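Local atomic coordinates of capsular polysaccharide biosynthesis protein (Burkholderia pseudomallei, PDB entry 4BQN), a protein that binds coenzyme A and probably acts as an acetyltransferase in the biosynthesis of capsular polysaccharide. Residues Asp154-Glu157 / Ser158-Asp162; Glu259-Val262 / Leu263-Lys266; Leu273-Gln276 / Phe277-Phe280; Ser289-Phe292 / Asp293-Ala297. The protein carries 1 engineered substitution. One frame throughout, in Å; residues are numbered along the deposited sequence. Where two conformers were deposited one is given.

Contact 1: Asp154-Glu157 / Ser158-Asp162; sequences DEIE and SWCVD
Ile156 and Cys160, one turn apart, meet on the buried side of their helix: methyl CG2 of Ile156 lies 4.2 Å from SG of Cys160. With chi1 at -67°, the Cys160 thiol is anti to its own carbonyl carbon and leans back along the helix toward the preceding turn, which leaves SG 3.3 Å from the Ile156 carbonyl O. That same oxygen accepts the Cys160 amide, N to O 3.0 Å. Val161 repeats the pattern a step further round, its CG2 methyl 3.4 Å from Glu157 O while its amide N is bonded to that oxygen. Trp301 of helix 300-310 packs on Ile156 and Trp100 touches Cys160, while Leu187 of helix 183-189 packs on Glu157 and Val161 farther round. Residues Asp154-Asp162 lie in helix 153-167, a regular alpha-helix whose i to i+4 bonds run unbroken here and which forms part of the coenzyme A pocket. Trp159 is the pocket residue: its CG is anti to the backbone N (chi1 179°), which swings the indole off the preceding turn toward the cofactor, and Trp301 meets it edge-to-face. Glu157, though buried, carries its carboxylate on an extended chain to a salt bridge with Arg191, which Asp154 shares; Glu155 pairs with Arg300. The looser, solvent-exposed side belongs to Asp154 and Ser158. They are joined through the backbone, Ser158 N to Asp154 O at 2.9 Å, and CB of Ser158 lies 3.4 Å from that same oxygen, whereas the Asp154 side chain stays 6.0 Å from the following turn.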
loop_
_atom_site.group_PDB
_atom_site.type_symbol
_atom_site.label_atom_id
_atom_site.label_comp_id
_atom_site.label_asym_id
_atom_site.label_seq_id
_atom_site.Cartn_x
_atom_site.Cartn_y
_atom_site.Cartn_z
ATOM N N ASP A 154 15.670 0.343 -12.720
ATOM C CA ASP A 154 14.741 0.740 -13.772
ATOM C C ASP A 154 13.740 -0.369 -14.079
ATOM O O ASP A 154 12.563 -0.104 -14.333
ATOM C CB ASP A 154 15.479 1.138 -15.048
ATOM C CG ASP A 154 16.262 2.424 -14.900
ATOM O OD1 ASP A 154 15.906 3.253 -14.046
ATOM O OD2 ASP A 154 17.220 2.620 -15.678
ATOM N N GLU A 155 14.209 -1.610 -14.068
ATOM C CA GLU A 155 13.334 -2.762 -14.306
ATOM C C GLU A 155 12.279 -2.838 -13.197
ATOM O O GLU A 155 11.099 -3.086 -13.457
ATOM C CB GLU A 155 14.143 -4.055 -14.355
ATOM C CG GLU A 155 13.300 -5.320 -14.496
ATOM C CD GLU A 155 14.122 -6.592 -14.530
ATOM O OE1 GLU A 155 15.365 -6.518 -14.440
ATOM O OE2 GLU A 155 13.512 -7.671 -14.661
ATOM N N ILE A 156 12.719 -2.659 -11.953
ATOM C CA ILE A 156 11.805 -2.683 -10.812
ATOM C C ILE A 156 10.738 -1.611 -10.976
ATOM O O ILE A 156 9.551 -1.901 -10.858
ATOM C CB ILE A 156 12.568 -2.510 -9.490
ATOM C CG1 ILE A 156 13.455 -3.739 -9.226
ATOM C CG2 ILE A 156 11.592 -2.302 -8.335
ATOM C CD1 ILE A 156 14.561 -3.496 -8.207
ATOM N N GLU A 157 11.162 -0.372 -11.254
ATOM C CA GLU A 157 10.220 0.742 -11.368
ATOM C C GLU A 157 9.252 0.544 -12.525
ATOM O O GLU A 157 8.061 0.837 -12.387
ATOM C CB GLU A 157 10.929 2.066 -11.505
ATOM C CG GLU A 157 11.583 2.466 -10.204
ATOM C CD GLU A 157 12.242 3.820 -10.243
ATOM O OE1 GLU A 157 12.256 4.459 -11.319
ATOM O OE2 GLU A 157 12.766 4.238 -9.191
ATOM N N SER A 158 9.752 0.047 -13.657
ATOM C CA SER A 158 8.887 -0.209 -14.823
ATOM C C SER A 158 7.777 -1.198 -14.465
ATOM O O SER A 158 6.619 -0.988 -14.828
ATOM C CB SER A 158 9.692 -0.709 -16.029
ATOM O OG SER A 158 8.849 -0.897 -17.157
ATOM N N TRP A 159 8.127 -2.255 -13.734
ATOM C CA TRP A 159 7.153 -3.245 -13.319
ATOM C C TRP A 159 6.150 -2.625 -12.341
ATOM O O TRP A 159 4.940 -2.855 -12.456
ATOM C CB TRP A 159 7.846 -4.462 -12.715
ATOM C CG TRP A 159 6.916 -5.503 -12.241
ATOM C CD1 TRP A 159 6.363 -6.518 -12.977
ATOM C CD2 TRP A 159 6.439 -5.671 -10.895
ATOM N NE1 TRP A 159 5.550 -7.290 -12.174
ATOM C CE2 TRP A 159 5.588 -6.798 -10.892
ATOM C CE3 TRP A 159 6.654 -4.977 -9.697
ATOM C CZ2 TRP A 159 4.942 -7.253 -9.727
ATOM C CZ3 TRP A 159 6.014 -5.430 -8.534
ATOM C CH2 TRP A 159 5.162 -6.554 -8.565
ATOM N N CYS A 160 6.642 -1.845 -11.373
ATOM C CA CYS A 160 5.742 -1.192 -10.424
ATOM C C CYS A 160 4.726 -0.288 -11.123
ATOM O O CYS A 160 3.543 -0.285 -10.766
ATOM C CB CYS A 160 6.519 -0.379 -9.386
ATOM S SG CYS A 160 7.520 -1.384 -8.260
ATOM N N VAL A 161 5.166 0.457 -12.135
ATOM C CA VAL A 161 4.257 1.303 -12.891
ATOM C C VAL A 161 3.262 0.443 -13.659
ATOM O O VAL A 161 2.061 0.738 -13.641
ATOM C CB VAL A 161 5.017 2.203 -13.880
ATOM C CG1 VAL A 161 4.060 2.839 -14.896
ATOM C CG2 VAL A 161 5.771 3.257 -13.098
ATOM N N ASP A 162 3.738 -0.614 -14.321
ATOM C CA ASP A 162 2.840 -1.483 -15.095
ATOM C C ASP A 162 1.753 -2.132 -14.241
ATOM O O ASP A 162 0.621 -2.298 -14.690
ATOM C CB ASP A 162 3.611 -2.577 -15.822
ATOM C CG ASP A 162 4.469 -2.045 -16.946
ATOM O OD1 ASP A 162 4.312 -0.868 -17.333
ATOM O OD2 ASP A 162 5.309 -2.820 -17.439
#

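Contact 2: Glu259-Val262 / Leu263-Lys266; sequences EYQV and LYKK
Gln261 and Lys266 face each other across a beta hairpin with a two-residue loop, strands 260-262 and 265-267 joined by a type I' turn from Val262 to Lys265. They form an antiparallel non-hydrogen-bonded pair with both side chains on one face of the ribbon. Gln261 reaches out extended, CG anti to the backbone N (chi1 177°), while Lys266 bends at chi2 and again at chi4, bringing its ammonium round to the end of the amide. NZ donates to OE1 of Gln261 at 2.7 Å, in the carbonyl plane. Glu259 slants across the aliphatic part of the same lysine, OE2 lying 3.4 Å from CD of Lys266; the charged atoms themselves stay 4.7 Å apart, OE2 to NZ, so the approach is one of carboxylate against methylenes. On the other side of Gln261 its amide is turned 40° from the Tyr264 ring, with NE2 3.7 Å from CD1 of Tyr264. NE2 is held by the carbonyl of Val236, and the Tyr264 hydroxyl by Asp235. Val262 and Lys265 occupy the opposite face and close the turn with two backbone bonds. One water donates both to Gln261 OE1, at 3.1 Å, and to the backbone O of Tyr264, at 2.9 Å.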
loop_
_atom_site.group_PDB
_atom_site.type_symbol
_atom_site.label_atom_id
_atom_site.label_comp_id
_atom_site.label_asym_id
_atom_site.label_seq_id
_atom_site.Cartn_x
_atom_site.Cartn_y
_atom_site.Cartn_z
ATOM N N GLU A 259 17.473 1.851 10.790
ATOM C CA GLU A 259 16.597 1.042 11.630
ATOM C C GLU A 259 15.216 0.940 10.971
ATOM O O GLU A 259 14.826 1.778 10.160
ATOM C CB GLU A 259 16.476 1.631 13.041
ATOM C CG GLU A 259 15.684 2.931 13.119
ATOM C CD GLU A 259 15.853 3.689 14.426
ATOM O OE1 GLU A 259 16.433 3.148 15.397
ATOM O OE2 GLU A 259 15.394 4.848 14.472
ATOM N N TYR A 260 14.503 -0.130 11.284
ATOM C CA TYR A 260 13.106 -0.281 10.883
ATOM C C TYR A 260 12.227 0.325 11.972
ATOM O O TYR A 260 12.643 0.442 13.129
ATOM C CB TYR A 260 12.754 -1.757 10.766
ATOM C CG TYR A 260 13.333 -2.475 9.584
ATOM C CD1 TYR A 260 14.684 -2.841 9.555
ATOM C CD2 TYR A 260 12.524 -2.842 8.505
ATOM C CE1 TYR A 260 15.210 -3.544 8.481
ATOM C CE2 TYR A 260 13.043 -3.539 7.420
ATOM C CZ TYR A 260 14.392 -3.897 7.429
ATOM O OH TYR A 260 14.941 -4.599 6.402
ATOM N N GLN A 261 11.012 0.722 11.612
ATOM C CA GLN A 261 9.970 0.944 12.610
ATOM C C GLN A 261 8.877 -0.077 12.340
ATOM O O GLN A 261 8.407 -0.220 11.208
ATOM C CB GLN A 261 9.406 2.362 12.534
ATOM C CG GLN A 261 8.261 2.627 13.499
ATOM C CD GLN A 261 7.877 4.086 13.545
ATOM O OE1 GLN A 261 8.683 4.928 13.925
ATOM N NE2 GLN A 261 6.642 4.395 13.156
ATOM N N VAL A 262 8.481 -0.801 13.380
ATOM C CA VAL A 262 7.427 -1.793 13.256
ATOM C C VAL A 262 6.444 -1.585 14.404
ATOM O O VAL A 262 6.833 -1.604 15.583
ATOM C CB VAL A 262 7.992 -3.236 13.206
ATOM C CG1 VAL A 262 8.497 -3.568 11.805
ATOM C CG2 VAL A 262 9.092 -3.439 14.242
ATOM N N LEU A 263 5.176 -1.369 14.064
ATOM C CA LEU A 263 4.134 -1.092 15.070
ATOM C C LEU A 263 4.588 0.013 16.039
ATOM O O LEU A 263 4.463 -0.117 17.258
ATOM C CB LEU A 263 3.718 -2.375 15.813
ATOM C CG LEU A 263 3.321 -3.569 14.933
ATOM C CD1 LEU A 263 3.067 -4.808 15.781
ATOM C CD2 LEU A 263 2.127 -3.241 14.045
ATOM N N TYR A 264 5.135 1.086 15.471
ATOM C CA TYR A 264 5.592 2.282 16.192
ATOM C C TYR A 264 6.816 2.081 17.083
ATOM O O TYR A 264 7.171 2.975 17.851
ATOM C CB TYR A 264 4.452 2.954 16.980
ATOM C CG TYR A 264 3.441 3.635 16.082
ATOM C CD1 TYR A 264 3.768 4.810 15.390
ATOM C CD2 TYR A 264 2.172 3.094 15.901
ATOM C CE1 TYR A 264 2.858 5.429 14.552
ATOM C CE2 TYR A 264 1.240 3.715 15.079
ATOM C CZ TYR A 264 1.584 4.876 14.405
ATOM O OH TYR A 264 0.656 5.476 13.580
ATOM N N LYS A 265 7.457 0.920 16.973
ATOM C CA LYS A 265 8.681 0.634 17.723
ATOM C C LYS A 265 9.881 0.546 16.785
ATOM O O LYS A 265 9.788 -0.016 15.702
ATOM C CB LYS A 265 8.550 -0.682 18.500
ATOM C CG LYS A 265 7.322 -0.792 19.397
ATOM C CD LYS A 265 7.285 0.296 20.461
ATOM C CE LYS A 265 6.023 0.196 21.304
ATOM N NZ LYS A 265 5.785 1.420 22.119
ATOM N N LYS A 266 11.011 1.096 17.211
ATOM C CA LYS A 266 12.223 1.009 16.413
ATOM C C LYS A 266 12.918 -0.330 16.633
ATOM O O LYS A 266 12.962 -0.856 17.752
ATOM C CB LYS A 266 13.175 2.175 16.711
ATOM C CG LYS A 266 12.606 3.562 16.412
ATOM C CD LYS A 266 12.252 3.750 14.938
ATOM C CE LYS A 266 12.009 5.215 14.592
ATOM N NZ LYS A 266 10.822 5.804 15.277
HETATM O O HOH W 1 7.953 5.555 16.834
#

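Contact 3: Leu273-Gln276 / Phe277-Phe280; sequences LLEQ and FEWF
Leu273-Gln276 and Phe277-Phe280 are successive turns of one alpha-helix, tied by four i to i+4 bonds, from Phe277 N to Leu273 O through to Phe280 N to Gln276 O. The last is the straightest, 3.0 Å between Phe280 N and Gln276 O with 172° at the hydrogen. A ring carbon of Phe280 also approaches this acceptor: CD2 is 3.2 Å from Gln276 O, and the ring stands nearly upright to the side-chain amide of Gln276, their planes 81° apart. The glutamine chain folds at chi2 (-75°), which leaves OE1 near the ring, 3.9 Å from CE2 of Phe280, while the backbone N of Asp122 supplies its hydrogen bond. Next to it, the Trp279 indole sends CE3 over one face of the Phe280 ring, near its rim. One turn back, the Phe277 ring turns its edge to the Leu273 carbonyl, CD2 to O 3.5 Å. On the more exposed side Glu278 extends back over the backbone, its CG 3.5 Å from Leu274 O and its OE1 3.9 Å from CG of Glu275; the two carboxylates keep apart, 5.5 Å from Glu275 OE2 to Glu278 OE1. This is the pattern of an amphipathic alpha-helix, with Leu273 and Phe277 packed against helices 123-130 and 135-140, Phe280 and Trp279 against Val121 of strand 121-122 and neighbouring loops, and Glu275 and Glu278 on the more exposed side.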
loop_
_atom_site.group_PDB
_atom_site.type_symbol
_atom_site.label_atom_id
_atom_site.label_comp_id
_atom_site.label_asym_id
_atom_site.label_seq_id
_atom_site.Cartn_x
_atom_site.Cartn_y
_atom_site.Cartn_z
ATOM N N LEU A 273 16.331 -8.379 10.638
ATOM C CA LEU A 273 16.532 -9.358 9.579
ATOM C C LEU A 273 16.803 -10.757 10.134
ATOM O O LEU A 273 16.320 -11.747 9.603
ATOM C CB LEU A 273 17.637 -8.899 8.623
ATOM C CG LEU A 273 17.304 -7.632 7.816
ATOM C CD1 LEU A 273 18.554 -7.127 7.118
ATOM C CD2 LEU A 273 16.183 -7.888 6.811
ATOM N N LEU A 274 17.571 -10.845 11.211
ATOM C CA LEU A 274 17.759 -12.130 11.875
ATOM C C LEU A 274 16.427 -12.722 12.346
ATOM O O LEU A 274 16.191 -13.929 12.203
ATOM C CB LEU A 274 18.737 -11.982 13.042
ATOM C CG LEU A 274 20.198 -11.681 12.677
ATOM C CD1 LEU A 274 21.015 -11.344 13.913
ATOM C CD2 LEU A 274 20.856 -12.805 11.888
ATOM N N GLU A 275 15.551 -11.879 12.889
ATOM C CA GLU A 275 14.226 -12.334 13.336
ATOM C C GLU A 275 13.347 -12.800 12.175
ATOM O O GLU A 275 12.525 -13.693 12.327
ATOM C CB GLU A 275 13.532 -11.245 14.158
ATOM C CG GLU A 275 14.147 -11.028 15.535
ATOM C CD GLU A 275 13.470 -9.937 16.356
ATOM O OE1 GLU A 275 12.339 -9.530 16.013
ATOM O OE2 GLU A 275 14.076 -9.484 17.353
ATOM N N GLN A 276 13.525 -12.198 11.006
ATOM C CA GLN A 276 12.830 -12.691 9.806
ATOM C C GLN A 276 13.229 -14.131 9.501
ATOM O O GLN A 276 12.373 -14.981 9.216
ATOM C CB GLN A 276 13.099 -11.785 8.590
ATOM C CG GLN A 276 12.454 -10.410 8.698
ATOM C CD GLN A 276 10.955 -10.472 8.464
ATOM O OE1 GLN A 276 10.500 -11.012 7.458
ATOM N NE2 GLN A 276 10.182 -9.936 9.402
ATOM N N PHE A 277 14.529 -14.417 9.555
ATOM C CA PHE A 277 14.984 -15.803 9.383
ATOM C C PHE A 277 14.315 -16.726 10.396
ATOM O O PHE A 277 13.805 -17.787 10.029
ATOM C CB PHE A 277 16.511 -15.919 9.482
ATOM C CG PHE A 277 17.219 -15.685 8.179
ATOM C CD1 PHE A 277 17.460 -16.748 7.303
ATOM C CD2 PHE A 277 17.622 -14.401 7.809
ATOM C CE1 PHE A 277 18.098 -16.545 6.089
ATOM C CE2 PHE A 277 18.272 -14.196 6.599
ATOM C CZ PHE A 277 18.492 -15.264 5.734
ATOM N N GLU A 278 14.297 -16.308 11.660
ATOM C CA GLU A 278 13.721 -17.129 12.721
ATOM C C GLU A 278 12.231 -17.367 12.472
ATOM O O GLU A 278 11.728 -18.468 12.685
ATOM C CB GLU A 278 13.985 -16.473 14.072
ATOM C CG GLU A 278 15.472 -16.512 14.413
ATOM C CD GLU A 278 15.935 -15.496 15.442
ATOM O OE1 GLU A 278 15.113 -14.734 15.986
ATOM O OE2 GLU A 278 17.154 -15.468 15.709
ATOM N N TRP A 279 11.538 -16.345 11.974
ATOM C CA TRP A 279 10.116 -16.448 11.691
ATOM C C TRP A 279 9.865 -17.471 10.575
ATOM O O TRP A 279 9.046 -18.377 10.742
ATOM C CB TRP A 279 9.547 -15.069 11.339
ATOM C CG TRP A 279 8.049 -15.060 11.260
ATOM C CD1 TRP A 279 7.177 -14.850 12.296
ATOM C CD2 TRP A 279 7.242 -15.278 10.097
ATOM N NE1 TRP A 279 5.877 -14.931 11.849
ATOM C CE2 TRP A 279 5.889 -15.179 10.501
ATOM C CE3 TRP A 279 7.527 -15.534 8.744
ATOM C CZ2 TRP A 279 4.823 -15.353 9.613
ATOM C CZ3 TRP A 279 6.449 -15.701 7.849
ATOM C CH2 TRP A 279 5.123 -15.617 8.297
ATOM N N PHE A 280 10.586 -17.359 9.460
ATOM C CA PHE A 280 10.400 -18.316 8.371
ATOM C C PHE A 280 10.783 -19.746 8.765
ATOM O O PHE A 280 10.148 -20.697 8.293
ATOM C CB PHE A 280 11.175 -17.903 7.129
ATOM C CG PHE A 280 10.559 -16.751 6.379
ATOM C CD1 PHE A 280 9.340 -16.906 5.712
ATOM C CD2 PHE A 280 11.208 -15.516 6.321
ATOM C CE1 PHE A 280 8.778 -15.849 5.007
ATOM C CE2 PHE A 280 10.657 -14.463 5.607
ATOM C CZ PHE A 280 9.442 -14.630 4.951
#

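Contact 4: Ser289-Phe292 / Asp293-Ala297; sequences SAFF and DRVAA. With COA (coenzyme A), chain C.
Phe291 and Phe292 each offer a ring face to the residue four places on. CG2 of Val295 sits over the Phe291 ring, 4.1 Å from its centroid and 28° off the normal, the two side chains running side by side in one direction. Over the Phe292 ring lies CB of Ala296, 4.2 Å from the centroid and displaced toward the rim. Both phenylalanines hold CG anti to the backbone N (chi1 168° and -180°), which brings their rings alongside the following turn to make these CH-pi contacts. The third flat group, the Arg294 guanidinium, meets coenzyme A edge-on: its two terminal nitrogens form a fork on the 3'-phosphate, NH1 to O7A at 3.1 Å and NH2 to O9A at 3.0 Å. Tyr111 adds a cation-pi contact to it. All three belong to amphipathic helix 285-296, with Phe291 and Val295 set against helix 123-130, Phe292 and Ala296 against helix 300-310, and the extended arginine reaching out to the cofactor. Farther round, two waters bridge Ser289 and Asp293. One joins OG of Ser289 to OD1 of Asp293, at 2.8 Å from each; the other connects the same hydroxyl to OD2. Arg303 forms a salt bridge with Asp293 through OD1.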
loop_
_atom_site.group_PDB
_atom_site.type_symbol
_atom_site.label_atom_id
_atom_site.label_comp_id
_atom_site.label_asym_id
_atom_site.label_seq_id
_atom_site.Cartn_x
_atom_site.Cartn_y
_atom_site.Cartn_z
ATOM N N SER A 289 8.795 -22.179 0.602
ATOM C CA SER A 289 9.157 -22.270 -0.818
ATOM C C SER A 289 7.998 -21.870 -1.752
ATOM O O SER A 289 8.188 -21.147 -2.734
ATOM C CB SER A 289 9.644 -23.678 -1.147
ATOM O OG SER A 289 10.103 -23.752 -2.484
ATOM N N ALA A 290 6.790 -22.329 -1.444
ATOM C CA ALA A 290 5.629 -21.943 -2.246
ATOM C C ALA A 290 5.428 -20.428 -2.218
ATOM O O ALA A 290 5.118 -19.805 -3.233
ATOM C CB ALA A 290 4.376 -22.657 -1.778
ATOM N N PHE A 291 5.611 -19.837 -1.043
ATOM C CA PHE A 291 5.500 -18.386 -0.885
ATOM C C PHE A 291 6.553 -17.674 -1.739
ATOM O O PHE A 291 6.237 -16.753 -2.513
ATOM C CB PHE A 291 5.655 -18.000 0.599
ATOM C CG PHE A 291 5.849 -16.527 0.830
ATOM C CD1 PHE A 291 4.841 -15.620 0.510
ATOM C CD2 PHE A 291 7.021 -16.042 1.396
ATOM C CE1 PHE A 291 5.018 -14.259 0.723
ATOM C CE2 PHE A 291 7.200 -14.679 1.614
ATOM C CZ PHE A 291 6.197 -13.790 1.282
ATOM N N PHE A 292 7.807 -18.107 -1.620
ATOM C CA PHE A 292 8.861 -17.454 -2.369
ATOM C C PHE A 292 8.610 -17.582 -3.869
ATOM O O PHE A 292 8.788 -16.607 -4.609
ATOM C CB PHE A 292 10.238 -18.018 -2.034
ATOM C CG PHE A 292 11.340 -17.349 -2.800
ATOM C CD1 PHE A 292 11.671 -16.026 -2.533
ATOM C CD2 PHE A 292 12.015 -18.020 -3.812
ATOM C CE1 PHE A 292 12.664 -15.379 -3.254
ATOM C CE2 PHE A 292 13.016 -17.384 -4.531
ATOM C CZ PHE A 292 13.349 -16.060 -4.245
ATOM N N ASP A 293 8.191 -18.760 -4.321
ATOM C CA ASP A 293 7.921 -18.959 -5.748
ATOM C C ASP A 293 6.823 -18.022 -6.240
ATOM O O ASP A 293 6.889 -17.480 -7.350
ATOM C CB ASP A 293 7.508 -20.408 -6.034
ATOM C CG ASP A 293 8.665 -21.395 -5.970
ATOM O OD1 ASP A 293 9.842 -20.981 -5.861
ATOM O OD2 ASP A 293 8.378 -22.613 -6.038
ATOM N N ARG A 294 5.786 -17.852 -5.427
ATOM C CA ARG A 294 4.684 -16.974 -5.791
ATOM C C ARG A 294 5.143 -15.521 -5.918
ATOM O O ARG A 294 4.792 -14.836 -6.879
ATOM C CB ARG A 294 3.545 -17.095 -4.773
ATOM C CG ARG A 294 2.277 -16.344 -5.162
ATOM C CD ARG A 294 1.181 -16.658 -4.166
ATOM N NE ARG A 294 -0.128 -16.125 -4.537
ATOM C CZ ARG A 294 -0.583 -14.936 -4.168
ATOM N NH1 ARG A 294 0.170 -14.127 -3.435
ATOM N NH2 ARG A 294 -1.795 -14.554 -4.538
ATOM N N VAL A 295 5.951 -15.052 -4.967
ATOM C CA VAL A 295 6.498 -13.689 -5.031
ATOM C C VAL A 295 7.444 -13.532 -6.232
ATOM O O VAL A 295 7.373 -12.547 -6.977
ATOM C CB VAL A 295 7.227 -13.316 -3.720
ATOM C CG1 VAL A 295 7.904 -11.947 -3.830
ATOM C CG2 VAL A 295 6.235 -13.307 -2.568
ATOM N N ALA A 296 8.328 -14.508 -6.426
ATOM C CA ALA A 296 9.399 -14.370 -7.406
ATOM C C ALA A 296 8.926 -14.509 -8.840
ATOM O O ALA A 296 9.617 -14.062 -9.765
ATOM C CB ALA A 296 10.488 -15.394 -7.118
ATOM N N ALA A 297 7.757 -15.122 -9.031
ATOM C CA ALA A 297 7.333 -15.535 -10.369
ATOM C C ALA A 297 7.323 -14.370 -11.350
ATOM O O ALA A 297 7.750 -14.522 -12.497
ATOM C CB ALA A 297 5.961 -16.191 -10.322
HETATM N N1A COA C . 1.539 -4.493 -7.498
HETATM C C2A COA C . 1.697 -5.746 -7.000
HETATM N N3A COA C . 0.782 -6.330 -6.208
HETATM C C4A COA C . -0.363 -5.672 -5.915
HETATM C C5A COA C . -0.600 -4.327 -6.427
HETATM C C6A COA C . 0.442 -3.746 -7.264
HETATM N N6A COA C . 0.290 -2.501 -7.762
HETATM N N7A COA C . -1.805 -3.907 -5.979
HETATM C C8A COA C . -2.313 -4.924 -5.239
HETATM N N9A COA C . -1.441 -5.956 -5.184
HETATM C C1B COA C . -1.614 -7.262 -4.537
HETATM C C2B COA C . -2.412 -7.253 -3.245
HETATM O O2B COA C . -1.558 -6.977 -2.133
HETATM C C3B COA C . -2.948 -8.676 -3.260
HETATM O O3B COA C . -1.862 -9.537 -2.868
HETATM P P3B COA C . -2.081 -11.083 -2.486
HETATM O O7A COA C . -0.725 -11.508 -1.981
HETATM O O8A COA C . -3.136 -11.058 -1.412
HETATM O O9A COA C . -2.518 -11.778 -3.754
HETATM C C4B COA C . -3.246 -8.918 -4.739
HETATM O O4B COA C . -2.404 -8.017 -5.460
HETATM C C5B COA C . -4.706 -8.694 -5.131
HETATM O O5B COA C . -5.050 -7.372 -4.734
HETATM P P1A COA C . -5.849 -6.384 -5.686
HETATM O O1A COA C . -5.875 -5.059 -4.982
HETATM O O2A COA C . -5.293 -6.417 -7.079
HETATM O O3A COA C . -7.331 -6.971 -5.807
HETATM P P2A COA C . -8.507 -7.335 -4.768
HETATM O O4A COA C . -8.705 -8.829 -4.826
HETATM O O5A COA C . -9.665 -6.458 -5.157
HETATM O O6A COA C . -7.981 -6.957 -3.314
HETATM C CBP COA C . -7.282 -5.717 -1.384
HETATM C CCP COA C . -8.034 -5.648 -2.711
HETATM C CDP COA C . -7.296 -4.356 -0.698
HETATM C CEP COA C . -8.026 -6.678 -0.473
HETATM C CAP COA C . -5.837 -6.196 -1.681
HETATM O OAP COA C . -5.117 -5.170 -2.367
HETATM C C9P COA C . -4.989 -6.667 -0.510
HETATM O O9P COA C . -5.081 -7.819 -0.103
HETATM N N8P COA C . -4.104 -5.814 0.017
HETATM C C7P COA C . -3.204 -6.198 1.097
HETATM C C6P COA C . -3.850 -6.301 2.467
HETATM C C5P COA C . -4.398 -4.949 2.833
HETATM O O5P COA C . -5.543 -4.630 2.550
HETATM N N4P COA C . -3.556 -4.155 3.469
HETATM C C3P COA C . -3.933 -2.831 3.878
HETATM C C2P COA C . -2.980 -1.824 3.278
HETATM S S1P COA C . -3.775 -0.266 3.281
HETATM O O HOH W 2 11.337 -21.472 -3.592
HETATM O O HOH W 3 8.252 -24.499 -4.158
#

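The four contacts come in series along the chain. Contact 1 lies on helix 153-167; the other three follow close together near the C-terminus, on the hairpin 260-267, helix 269-281 and helix 285-296. Contacts 2 and 3 have centres about 16 Å apart and touch where Tyr260 OH packs on CD2 of Leu273, at 3.5 Å. Contacts 3 and 4, about 17 Å between centres, meet through the Phe280 and Phe291 rings. Contact 4 lies nearer contact 1, their centres about 19 Å and their nearest atoms about 6 Å apart, without touching. Both reach coenzyme A, through Trp159 and Arg294, so residues distant in sequence share one cofactor pocket, whereas contacts 2 and 3 stand farther from it.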